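Local coordinates for protein putative methyltransferase from antibiotic biosynthesis pathway (Anabaena variabilis ATCC 29413, PDB 3EGE) that probably transfers a methyl group from S-adenosylmethionine to an acceptor, perhaps in an antibiotic biosynthesis pathway, at residues D132-Q137 / D151-L156; W140-F145 / F188-W193; P177-H182 / L245-I250. One frame throughout, in Å; residues are numbered along the deposited sequence.

Contact 1 (D132-Q137 / D151-L156); sequences DIRLAQ and DALRFL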
loop_
_atom_site.group_PDB
_atom_site.type_symbol
_atom_site.label_atom_id
_atom_site.label_comp_id
_atom_site.label_asym_id
_atom_site.label_seq_id
_atom_site.Cartn_x
_atom_site.Cartn_y
_atom_site.Cartn_z
ATOM N N ASP A 132 -9.889 0.745 -3.015
ATOM C CA ASP A 132 -11.222 0.211 -3.104
ATOM C C ASP A 132 -11.334 -0.548 -4.456
ATOM O O ASP A 132 -11.477 0.059 -5.525
ATOM C CB ASP A 132 -12.254 1.304 -2.975
ATOM C CG ASP A 132 -13.661 0.767 -2.919
ATOM O OD1 ASP A 132 -13.863 -0.464 -3.130
ATOM O OD2 ASP A 132 -14.555 1.584 -2.659
ATOM N N ILE A 133 -11.312 -1.877 -4.377
ATOM C CA ILE A 133 -11.415 -2.753 -5.562
ATOM C C ILE A 133 -12.733 -2.522 -6.369
ATOM O O ILE A 133 -12.755 -2.708 -7.587
ATOM C CB ILE A 133 -11.253 -4.268 -5.159
ATOM C CG1 ILE A 133 -10.790 -5.124 -6.347
ATOM C CG2 ILE A 133 -12.563 -4.813 -4.562
ATOM C CD1 ILE A 133 -9.448 -4.815 -6.864
ATOM N N ARG A 134 -13.793 -2.090 -5.672
ATOM C CA ARG A 134 -15.082 -1.715 -6.264
ATOM C C ARG A 134 -14.975 -0.570 -7.285
ATOM O O ARG A 134 -15.895 -0.403 -8.105
ATOM C CB ARG A 134 -16.130 -1.349 -5.165
ATOM C CG ARG A 134 -16.642 -2.543 -4.319
ATOM C CD ARG A 134 -17.340 -2.161 -2.990
ATOM N NE ARG A 134 -16.254 -1.803 -2.145
ATOM C CZ ARG A 134 -15.741 -2.463 -1.106
ATOM N NH1 ARG A 134 -16.316 -3.491 -0.502
ATOM N NH2 ARG A 134 -14.664 -1.947 -0.587
ATOM N N LEU A 135 -13.898 0.232 -7.192
ATOM C CA LEU A 135 -13.619 1.358 -8.107
ATOM C C LEU A 135 -12.660 0.999 -9.242
ATOM O O LEU A 135 -12.454 1.821 -10.147
ATOM C CB LEU A 135 -13.017 2.523 -7.327
ATOM C CG LEU A 135 -13.848 3.093 -6.174
ATOM C CD1 LEU A 135 -13.008 4.111 -5.400
ATOM C CD2 LEU A 135 -15.122 3.677 -6.730
ATOM N N ALA A 136 -12.086 -0.212 -9.198
ATOM C CA ALA A 136 -11.171 -0.673 -10.218
ATOM C C ALA A 136 -11.896 -1.028 -11.542
ATOM O O ALA A 136 -13.104 -1.372 -11.586
ATOM C CB ALA A 136 -10.358 -1.877 -9.706
ATOM N N GLN A 137 -11.138 -0.894 -12.622
ATOM C CA GLN A 137 -11.580 -1.314 -13.920
ATOM C C GLN A 137 -11.256 -2.820 -14.037
ATOM O O GLN A 137 -10.489 -3.365 -13.232
ATOM C CB GLN A 137 -10.961 -0.444 -15.017
ATOM C CG GLN A 137 -9.485 -0.593 -15.308
ATOM C CD GLN A 137 -9.008 0.538 -16.234
ATOM O OE1 GLN A 137 -8.620 1.617 -15.770
ATOM N NE2 GLN A 137 -9.101 0.313 -17.546
ATOM N N ASP A 151 -9.935 -10.956 -1.431
ATOM C CA ASP A 151 -9.259 -10.369 -0.264
ATOM C C ASP A 151 -9.396 -8.861 -0.255
ATOM O O ASP A 151 -9.606 -8.289 0.795
ATOM C CB ASP A 151 -7.774 -10.750 -0.202
ATOM C CG ASP A 151 -7.538 -12.231 0.087
ATOM O OD1 ASP A 151 -8.479 -12.951 0.519
ATOM O OD2 ASP A 151 -6.372 -12.662 -0.110
ATOM N N ALA A 152 -9.252 -8.228 -1.411
ATOM C CA ALA A 152 -9.399 -6.790 -1.536
ATOM C C ALA A 152 -10.841 -6.347 -1.234
ATOM O O ALA A 152 -11.063 -5.326 -0.585
ATOM C CB ALA A 152 -8.962 -6.329 -2.946
ATOM N N LEU A 153 -11.813 -7.142 -1.680
ATOM C CA LEU A 153 -13.228 -6.831 -1.485
ATOM C C LEU A 153 -13.692 -6.886 -0.020
ATOM O O LEU A 153 -14.749 -6.342 0.308
ATOM C CB LEU A 153 -14.096 -7.717 -2.410
ATOM C CG LEU A 153 -15.578 -7.395 -2.580
ATOM C CD1 LEU A 153 -15.765 -6.035 -3.234
ATOM C CD2 LEU A 153 -16.273 -8.504 -3.366
ATOM N N ARG A 154 -12.912 -7.526 0.853
ATOM C CA ARG A 154 -13.193 -7.552 2.300
ATOM C C ARG A 154 -13.106 -6.179 2.951
ATOM O O ARG A 154 -13.826 -5.917 3.896
ATOM C CB ARG A 154 -12.274 -8.537 3.049
ATOM C CG ARG A 154 -12.615 -10.000 2.774
ATOM C CD ARG A 154 -11.895 -10.981 3.717
ATOM N NE ARG A 154 -10.488 -11.241 3.370
ATOM C CZ ARG A 154 -9.395 -10.631 3.873
ATOM N NH1 ARG A 154 -9.462 -9.643 4.785
ATOM N NH2 ARG A 154 -8.188 -11.015 3.448
ATOM N N PHE A 155 -12.255 -5.305 2.437
ATOM C CA PHE A 155 -12.072 -3.984 3.016
ATOM C C PHE A 155 -13.190 -3.010 2.630
ATOM O O PHE A 155 -13.883 -3.243 1.686
ATOM C CB PHE A 155 -10.669 -3.448 2.660
ATOM C CG PHE A 155 -10.242 -2.244 3.466
ATOM C CD1 PHE A 155 -10.406 -2.205 4.874
ATOM C CD2 PHE A 155 -9.626 -1.161 2.834
ATOM C CE1 PHE A 155 -10.034 -1.078 5.610
ATOM C CE2 PHE A 155 -9.215 -0.058 3.566
ATOM C CZ PHE A 155 -9.427 -0.018 4.959
ATOM N N LEU A 156 -13.368 -1.962 3.429
ATOM C CA LEU A 156 -14.395 -0.955 3.281
ATOM C C LEU A 156 -14.382 -0.138 1.988
ATOM O O LEU A 156 -13.318 0.142 1.435
ATOM C CB LEU A 156 -14.244 0.105 4.384
ATOM C CG LEU A 156 -14.402 -0.232 5.851
ATOM C CD1 LEU A 156 -14.064 1.015 6.658
ATOM C CD2 LEU A 156 -15.806 -0.735 6.129
HETATM O O HOH W 1 -11.958 -3.128 -1.824
#
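The carbonyl oxygen of Phe-155 is held by both terminal nitrogens of Arg-134. The main bond runs from Arg-134 NH2 to Phe-155 O at 2.7 Å and is nearly straight, 165° at the hydrogen. The oxygen sits at the edge of the guanidinium and in its plane, whereas the donor stands 33° from the carbonyl plane. Arg-134 NH1 adds a weak bond to the same oxygen and a second weak one, 3.4 Å long, to Leu-153 O.

Another part of the guanidinium edge faces Asp-132 of its own loop. A bend at chi3 (-76°) turns Arg-134 NE back toward Asp-132 OD1, 2.9 Å away, in a salt bridge. That oxygen also accepts the backbone N of Arg-134 at 3.0 Å from above the carboxylate plane, which makes an Asx turn. The other carboxylate oxygen, Asp-132 OD2, takes the backbone N of Leu-158.

Beside this polar group lies an apolar patch. Ile-133 CB rests on Ala-152 CB at 3.8 Å, and its CG2 meets Leu-153 CD1 at 3.7 Å, the two side chains crossing at about a right angle. Leu-153 CD1 also touches the aliphatic CG of Arg-134. Water 1 bridges the backbones, accepting from Ile-133 N at 2.9 Å and donating to Ala-152 O at 2.7 Å.

The loop leaving strand 126-131 is thus joined to the 151-156 segment, which begins on helix 146-153, through the arginine, the apolar patch and a bridging water. The cationic guanidinium probably strengthens the bonds to Phe-155 O and Leu-153 O, while the Asp-132 salt bridge holds it in place and partly balances its charge.

Contact 2 (W140-F145 / F188-W193); sequences WLYDYF and FAAAAW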
loop_
_atom_site.group_PDB
_atom_site.type_symbol
_atom_site.label_atom_id
_atom_site.label_comp_id
_atom_site.label_asym_id
_atom_site.label_seq_id
_atom_site.Cartn_x
_atom_site.Cartn_y
_atom_site.Cartn_z
ATOM N N TRP A 140 -7.493 -8.538 -16.014
ATOM C CA TRP A 140 -7.251 -9.952 -16.329
ATOM C C TRP A 140 -6.793 -10.808 -15.130
ATOM O O TRP A 140 -7.136 -11.985 -15.058
ATOM C CB TRP A 140 -6.175 -10.076 -17.447
ATOM C CG TRP A 140 -4.840 -9.610 -17.022
ATOM C CD1 TRP A 140 -4.366 -8.351 -17.113
ATOM C CD2 TRP A 140 -3.830 -10.385 -16.370
ATOM N NE1 TRP A 140 -3.121 -8.283 -16.564
ATOM C CE2 TRP A 140 -2.763 -9.516 -16.089
ATOM C CE3 TRP A 140 -3.730 -11.735 -15.989
ATOM C CZ2 TRP A 140 -1.585 -9.946 -15.468
ATOM C CZ3 TRP A 140 -2.567 -12.174 -15.363
ATOM C CH2 TRP A 140 -1.515 -11.272 -15.096
ATOM N N LEU A 141 -5.992 -10.204 -14.236
ATOM C CA LEU A 141 -5.350 -10.872 -13.094
ATOM C C LEU A 141 -6.276 -11.747 -12.258
ATOM O O LEU A 141 -5.931 -12.893 -11.913
ATOM C CB LEU A 141 -4.667 -9.818 -12.181
ATOM C CG LEU A 141 -3.807 -10.279 -10.991
ATOM C CD1 LEU A 141 -2.736 -11.278 -11.448
ATOM C CD2 LEU A 141 -3.191 -9.065 -10.214
ATOM N N TYR A 142 -7.471 -11.224 -12.004
ATOM C CA TYR A 142 -8.441 -11.903 -11.138
ATOM C C TYR A 142 -9.162 -13.074 -11.776
ATOM O O TYR A 142 -9.796 -13.842 -11.065
ATOM C CB TYR A 142 -9.412 -10.919 -10.515
ATOM C CG TYR A 142 -8.692 -9.715 -9.957
ATOM C CD1 TYR A 142 -7.682 -9.851 -9.000
ATOM C CD2 TYR A 142 -9.024 -8.428 -10.399
ATOM C CE1 TYR A 142 -7.003 -8.728 -8.510
ATOM C CE2 TYR A 142 -8.377 -7.338 -9.925
ATOM C CZ TYR A 142 -7.373 -7.475 -8.980
ATOM O OH TYR A 142 -6.763 -6.331 -8.565
ATOM N N ASP A 143 -9.055 -13.209 -13.093
ATOM C CA ASP A 143 -9.562 -14.383 -13.779
ATOM C C ASP A 143 -8.661 -15.620 -13.556
ATOM O O ASP A 143 -9.094 -16.739 -13.782
ATOM C CB ASP A 143 -9.655 -14.131 -15.263
ATOM C CG ASP A 143 -10.547 -12.994 -15.602
ATOM O OD1 ASP A 143 -11.406 -12.608 -14.772
ATOM O OD2 ASP A 143 -10.347 -12.491 -16.717
ATOM N N TYR A 144 -7.403 -15.393 -13.177
ATOM C CA TYR A 144 -6.460 -16.451 -12.831
ATOM C C TYR A 144 -6.272 -16.619 -11.329
ATOM O O TYR A 144 -6.042 -17.752 -10.876
ATOM C CB TYR A 144 -5.092 -16.202 -13.482
ATOM C CG TYR A 144 -5.147 -16.206 -14.981
ATOM C CD1 TYR A 144 -5.007 -17.400 -15.716
ATOM C CD2 TYR A 144 -5.337 -15.015 -15.683
ATOM C CE1 TYR A 144 -5.062 -17.389 -17.123
ATOM C CE2 TYR A 144 -5.382 -14.991 -17.067
ATOM C CZ TYR A 144 -5.237 -16.173 -17.786
ATOM O OH TYR A 144 -5.287 -16.112 -19.152
ATOM N N PHE A 145 -6.322 -15.510 -10.589
ATOM C CA PHE A 145 -6.093 -15.486 -9.129
ATOM C C PHE A 145 -7.240 -14.768 -8.402
ATOM O O PHE A 145 -7.063 -13.644 -7.905
ATOM C CB PHE A 145 -4.731 -14.834 -8.843
ATOM C CG PHE A 145 -3.575 -15.518 -9.549
ATOM C CD1 PHE A 145 -3.272 -16.847 -9.277
ATOM C CD2 PHE A 145 -2.797 -14.831 -10.497
ATOM C CE1 PHE A 145 -2.205 -17.487 -9.928
ATOM C CE2 PHE A 145 -1.749 -15.462 -11.170
ATOM C CZ PHE A 145 -1.442 -16.793 -10.873
ATOM N N PHE A 188 3.551 -5.107 -5.532
ATOM C CA PHE A 188 2.349 -5.424 -4.781
ATOM C C PHE A 188 1.344 -6.099 -5.760
ATOM O O PHE A 188 1.572 -6.151 -6.978
ATOM C CB PHE A 188 1.766 -4.237 -4.003
ATOM C CG PHE A 188 1.571 -2.989 -4.791
ATOM C CD1 PHE A 188 0.432 -2.807 -5.567
ATOM C CD2 PHE A 188 2.510 -1.948 -4.708
ATOM C CE1 PHE A 188 0.232 -1.594 -6.295
ATOM C CE2 PHE A 188 2.325 -0.739 -5.419
ATOM C CZ PHE A 188 1.182 -0.567 -6.211
ATOM N N ALA A 189 0.267 -6.631 -5.196
ATOM C CA ALA A 189 -0.709 -7.495 -5.890
ATOM C C ALA A 189 -0.971 -7.228 -7.398
ATOM O O ALA A 189 -0.646 -8.096 -8.229
ATOM C CB ALA A 189 -2.013 -7.559 -5.073
ATOM N N ALA A 190 -1.503 -6.048 -7.741
ATOM C CA ALA A 190 -1.822 -5.701 -9.146
ATOM C C ALA A 190 -0.726 -4.913 -9.907
ATOM O O ALA A 190 -0.969 -4.469 -11.031
ATOM C CB ALA A 190 -3.148 -4.938 -9.212
ATOM N N ALA A 191 0.466 -4.783 -9.330
ATOM C CA ALA A 191 1.537 -3.994 -9.925
ATOM C C ALA A 191 2.092 -4.592 -11.231
ATOM O O ALA A 191 2.478 -3.821 -12.120
ATOM C CB ALA A 191 2.652 -3.721 -8.898
ATOM N N ALA A 192 2.088 -5.928 -11.381
ATOM C CA ALA A 192 2.547 -6.572 -12.628
ATOM C C ALA A 192 1.378 -6.756 -13.660
ATOM O O ALA A 192 1.387 -7.692 -14.492
ATOM C CB ALA A 192 3.245 -7.883 -12.331
ATOM N N TRP A 193 0.409 -5.825 -13.637
ATOM C CA TRP A 193 -0.736 -5.820 -14.571
ATOM C C TRP A 193 -0.393 -5.823 -16.070
ATOM O O TRP A 193 -1.220 -6.200 -16.861
ATOM C CB TRP A 193 -1.670 -4.625 -14.312
ATOM C CG TRP A 193 -1.075 -3.275 -14.526
ATOM C CD1 TRP A 193 -0.456 -2.501 -13.595
ATOM C CD2 TRP A 193 -1.076 -2.517 -15.739
ATOM N NE1 TRP A 193 -0.087 -1.302 -14.136
ATOM C CE2 TRP A 193 -0.459 -1.272 -15.450
ATOM C CE3 TRP A 193 -1.566 -2.744 -17.033
ATOM C CZ2 TRP A 193 -0.268 -0.283 -16.423
ATOM C CZ3 TRP A 193 -1.394 -1.738 -18.003
ATOM C CH2 TRP A 193 -0.745 -0.536 -17.692
#
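Trp-140 and Trp-193 are joined by the one hydrogen bond between these segments, and the indole of Trp-140 is the donor. Its NE1 lies 2.8 Å from Trp-193 O, with 162° at the hydrogen. The carbonyl oxygen is close to the plane of the ring, while NE1 is tilted 27° from the carbonyl plane. The acceptor therefore meets the pyrrole edge, and the benzene side of that same edge brings Trp-140 CZ2 to 3.9 Å from Ala-192 O. Trp-140 CG sits between the backbone N and the carbonyl carbon (chi1 66°), and from there the indole extends toward the 188-193 loop. One face of the ring is backed by Leu-141 CB, over its centre.

The loops that meet here follow strands 126-131 and 172-181, which run parallel with the antiparallel strand 252-258 between them, so both loops leave from the same end of those strands, their C-terminal end. This layout is consistent with the Rossmann-like class I methyltransferase fold. On the second loop the acceptor carbonyl belongs to the last residue of a type I turn, Ala-190 to Trp-193.

Van der Waals packing makes up the rest. Leu-141 CD2 reaches Ala-189 O at 3.4 Å and Ala-190 CA at 3.8 Å. Ala-190 CB is met by Leu-141 CD2 and also by the hydroxyl of Tyr-142, with Tyr-142 OH 3.9 Å from Ala-190 CB.

Neighbours outside the pair extend it. Trp-140 meets the ring of Trp-235 edge-to-face and touches Leu-226 of helix 216-231. In hydrogen bonds, Trp-193 NE1 donates to Pro-181 O, and Ala-189 O accepts from the hydroxyl of Tyr-199.

Contact 3 (P177-H182 / L245-I250); sequences PFLLPH and LQEIDI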
loop_
_atom_site.group_PDB
_atom_site.type_symbol
_atom_site.label_atom_id
_atom_site.label_comp_id
_atom_site.label_asym_id
_atom_site.label_seq_id
_atom_site.Cartn_x
_atom_site.Cartn_y
_atom_site.Cartn_z
ATOM N N PRO A 177 -7.023 9.419 -7.285
ATOM C CA PRO A 177 -6.502 8.142 -7.734
ATOM C C PRO A 177 -4.983 8.130 -7.873
ATOM O O PRO A 177 -4.396 9.129 -8.239
ATOM C CB PRO A 177 -7.146 7.953 -9.124
ATOM C CG PRO A 177 -8.155 9.013 -9.250
ATOM C CD PRO A 177 -7.695 10.123 -8.387
ATOM N N PHE A 178 -4.369 7.009 -7.515
ATOM C CA PHE A 178 -2.987 6.749 -7.878
ATOM C C PHE A 178 -3.129 5.672 -8.973
ATOM O O PHE A 178 -3.343 4.475 -8.677
ATOM C CB PHE A 178 -2.092 6.289 -6.725
ATOM C CG PHE A 178 -0.715 5.892 -7.193
ATOM C CD1 PHE A 178 0.193 6.870 -7.622
ATOM C CD2 PHE A 178 -0.345 4.535 -7.277
ATOM C CE1 PHE A 178 1.477 6.518 -8.109
ATOM C CE2 PHE A 178 0.937 4.163 -7.765
ATOM C CZ PHE A 178 1.843 5.157 -8.196
ATOM N N LEU A 179 -3.045 6.114 -10.224
ATOM C CA LEU A 179 -3.097 5.220 -11.392
ATOM C C LEU A 179 -1.743 4.538 -11.393
ATOM O O LEU A 179 -0.724 5.186 -11.118
ATOM C CB LEU A 179 -3.317 6.000 -12.688
ATOM C CG LEU A 179 -4.591 6.873 -12.730
ATOM C CD1 LEU A 179 -4.653 7.759 -13.996
ATOM C CD2 LEU A 179 -5.836 6.014 -12.592
ATOM N N LEU A 180 -1.733 3.239 -11.655
ATOM C CA LEU A 180 -0.500 2.460 -11.612
ATOM C C LEU A 180 0.280 2.518 -12.926
ATOM O O LEU A 180 -0.274 2.148 -13.964
ATOM C CB LEU A 180 -0.798 0.994 -11.315
ATOM C CG LEU A 180 -1.518 0.611 -10.018
ATOM C CD1 LEU A 180 -1.561 -0.954 -9.918
ATOM C CD2 LEU A 180 -0.869 1.250 -8.792
ATOM N N PRO A 181 1.558 2.974 -12.896
ATOM C CA PRO A 181 2.382 2.859 -14.109
ATOM C C PRO A 181 2.630 1.388 -14.428
ATOM O O PRO A 181 2.470 0.539 -13.565
ATOM C CB PRO A 181 3.696 3.533 -13.726
ATOM C CG PRO A 181 3.416 4.297 -12.450
ATOM C CD PRO A 181 2.283 3.641 -11.794
ATOM N N HIS A 182 3.017 1.103 -15.661
ATOM C CA HIS A 182 3.270 -0.272 -16.095
ATOM C C HIS A 182 4.586 -0.861 -15.582
ATOM O O HIS A 182 4.729 -2.074 -15.618
ATOM C CB HIS A 182 3.256 -0.360 -17.624
ATOM C CG HIS A 182 4.446 0.280 -18.276
ATOM N ND1 HIS A 182 5.559 -0.441 -18.656
ATOM C CD2 HIS A 182 4.716 1.574 -18.565
ATOM C CE1 HIS A 182 6.451 0.382 -19.175
ATOM N NE2 HIS A 182 5.967 1.611 -19.123
ATOM N N LEU A 245 -1.591 0.341 -22.903
ATOM C CA LEU A 245 -1.815 1.329 -21.833
ATOM C C LEU A 245 -0.544 1.631 -21.066
ATOM O O LEU A 245 0.154 0.712 -20.674
ATOM C CB LEU A 245 -2.838 0.806 -20.828
ATOM C CG LEU A 245 -4.250 0.506 -21.302
ATOM C CD1 LEU A 245 -5.056 -0.025 -20.114
ATOM C CD2 LEU A 245 -4.909 1.741 -21.917
ATOM N N GLN A 246 -0.244 2.906 -20.838
ATOM C CA GLN A 246 0.923 3.286 -20.007
ATOM C C GLN A 246 0.589 3.246 -18.511
ATOM O O GLN A 246 1.500 3.092 -17.690
ATOM C CB GLN A 246 1.537 4.632 -20.443
ATOM C CG GLN A 246 1.949 4.683 -21.939
ATOM C CD GLN A 246 2.708 3.424 -22.461
ATOM O OE1 GLN A 246 3.647 2.923 -21.828
ATOM N NE2 GLN A 246 2.298 2.936 -23.636
ATOM N N GLU A 247 -0.699 3.406 -18.177
ATOM C CA GLU A 247 -1.195 3.284 -16.805
ATOM C C GLU A 247 -2.648 2.832 -16.735
ATOM O O GLU A 247 -3.406 2.996 -17.690
ATOM C CB GLU A 247 -1.004 4.582 -16.023
ATOM C CG GLU A 247 -1.769 5.777 -16.554
ATOM C CD GLU A 247 -1.360 7.094 -15.899
ATOM O OE1 GLU A 247 -0.553 7.104 -14.917
ATOM O OE2 GLU A 247 -1.859 8.130 -16.397
ATOM N N ILE A 248 -3.021 2.295 -15.579
ATOM C CA ILE A 248 -4.356 1.732 -15.344
ATOM C C ILE A 248 -4.861 2.017 -13.919
ATOM O O ILE A 248 -4.064 2.132 -12.991
ATOM C CB ILE A 248 -4.337 0.185 -15.599
ATOM C CG1 ILE A 248 -5.744 -0.341 -15.884
ATOM C CG2 ILE A 248 -3.665 -0.573 -14.447
ATOM C CD1 ILE A 248 -5.782 -1.807 -16.325
ATOM N N ASP A 249 -6.183 2.120 -13.770
ATOM C CA ASP A 249 -6.801 2.335 -12.477
ATOM C C ASP A 249 -7.269 1.007 -11.909
ATOM O O ASP A 249 -8.229 0.440 -12.396
ATOM C CB ASP A 249 -7.991 3.310 -12.542
ATOM C CG ASP A 249 -8.512 3.699 -11.139
ATOM O OD1 ASP A 249 -7.970 3.262 -10.105
ATOM O OD2 ASP A 249 -9.469 4.454 -11.061
ATOM N N ILE A 250 -6.614 0.561 -10.841
ATOM C CA ILE A 250 -6.978 -0.675 -10.137
ATOM C C ILE A 250 -7.520 -0.337 -8.731
ATOM O O ILE A 250 -7.476 -1.164 -7.816
ATOM C CB ILE A 250 -5.805 -1.684 -10.130
ATOM C CG1 ILE A 250 -5.174 -1.772 -11.540
ATOM C CG2 ILE A 250 -6.286 -3.115 -9.725
ATOM C CD1 ILE A 250 -3.946 -2.670 -11.609
HETATM O O HOH W 2 -5.444 2.651 -9.259
#
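CG of Leu-180 and CG1 of Ile-250 are each anti to their carbonyl carbon (chi1 -59° and -45°); beyond them the two CD1 atoms meet at 3.4 Å, where the side chains cross at about a right angle. Glu-247 differs: its CG lies between the backbone N and the carbonyl carbon (chi1 63°), and the extended chain beyond brings OE2 to 3.7 Å from Leu-179 CD1. The other branch of that leucine, CD2, packs on Asp-249 CB at 3.5 Å.

Two backbone bonds tie the strands, Leu-180 N to Ile-248 O at 2.9 Å and Ile-248 N to Leu-180 O at 3.2 Å. Glu-247 CA makes a CA-H...O contact with Leu-180 O, and a weak bond from His-182 N to Gln-246 O follows.

Water 2 spans the far end, donating to Phe-178 O and Asp-249 OD1 and accepting from Ile-250 N. Asp-249 OD1 also accepts from Gly-251 N and pairs with Arg-253.

Leu-180 with Ile-248 is a hydrogen-bonded pair and Pro-181 with Glu-247 a non-hydrogen-bonded one: a short antiparallel ladder that adds 247-248 as an outermost strand to a Rossmann-like methyltransferase sheet.

In the fold
The three contacts lie close together, contact 2 about 13 Å between centres from each of the others and contacts 1 and 3 about 16 Å apart. Along the chain the segments of contact 2 alternate with those of contact 1 and of contact 3, while contact 1 closes before contact 3 opens. Direct touches join all three: Tyr-142 meets Ile-133, Ala-190 meets Ile-250, and Gln-137 OE1 probably accepts from Asp-249 N. Contact 3 belongs to the sheet; contact 1 joins the loop after strand 126-131 to the segment on helix 146-153, and contact 2 joins that loop to the one after strand 172-181. Together they tie these parts to the strand 172-181 side of the Rossmann-like sheet.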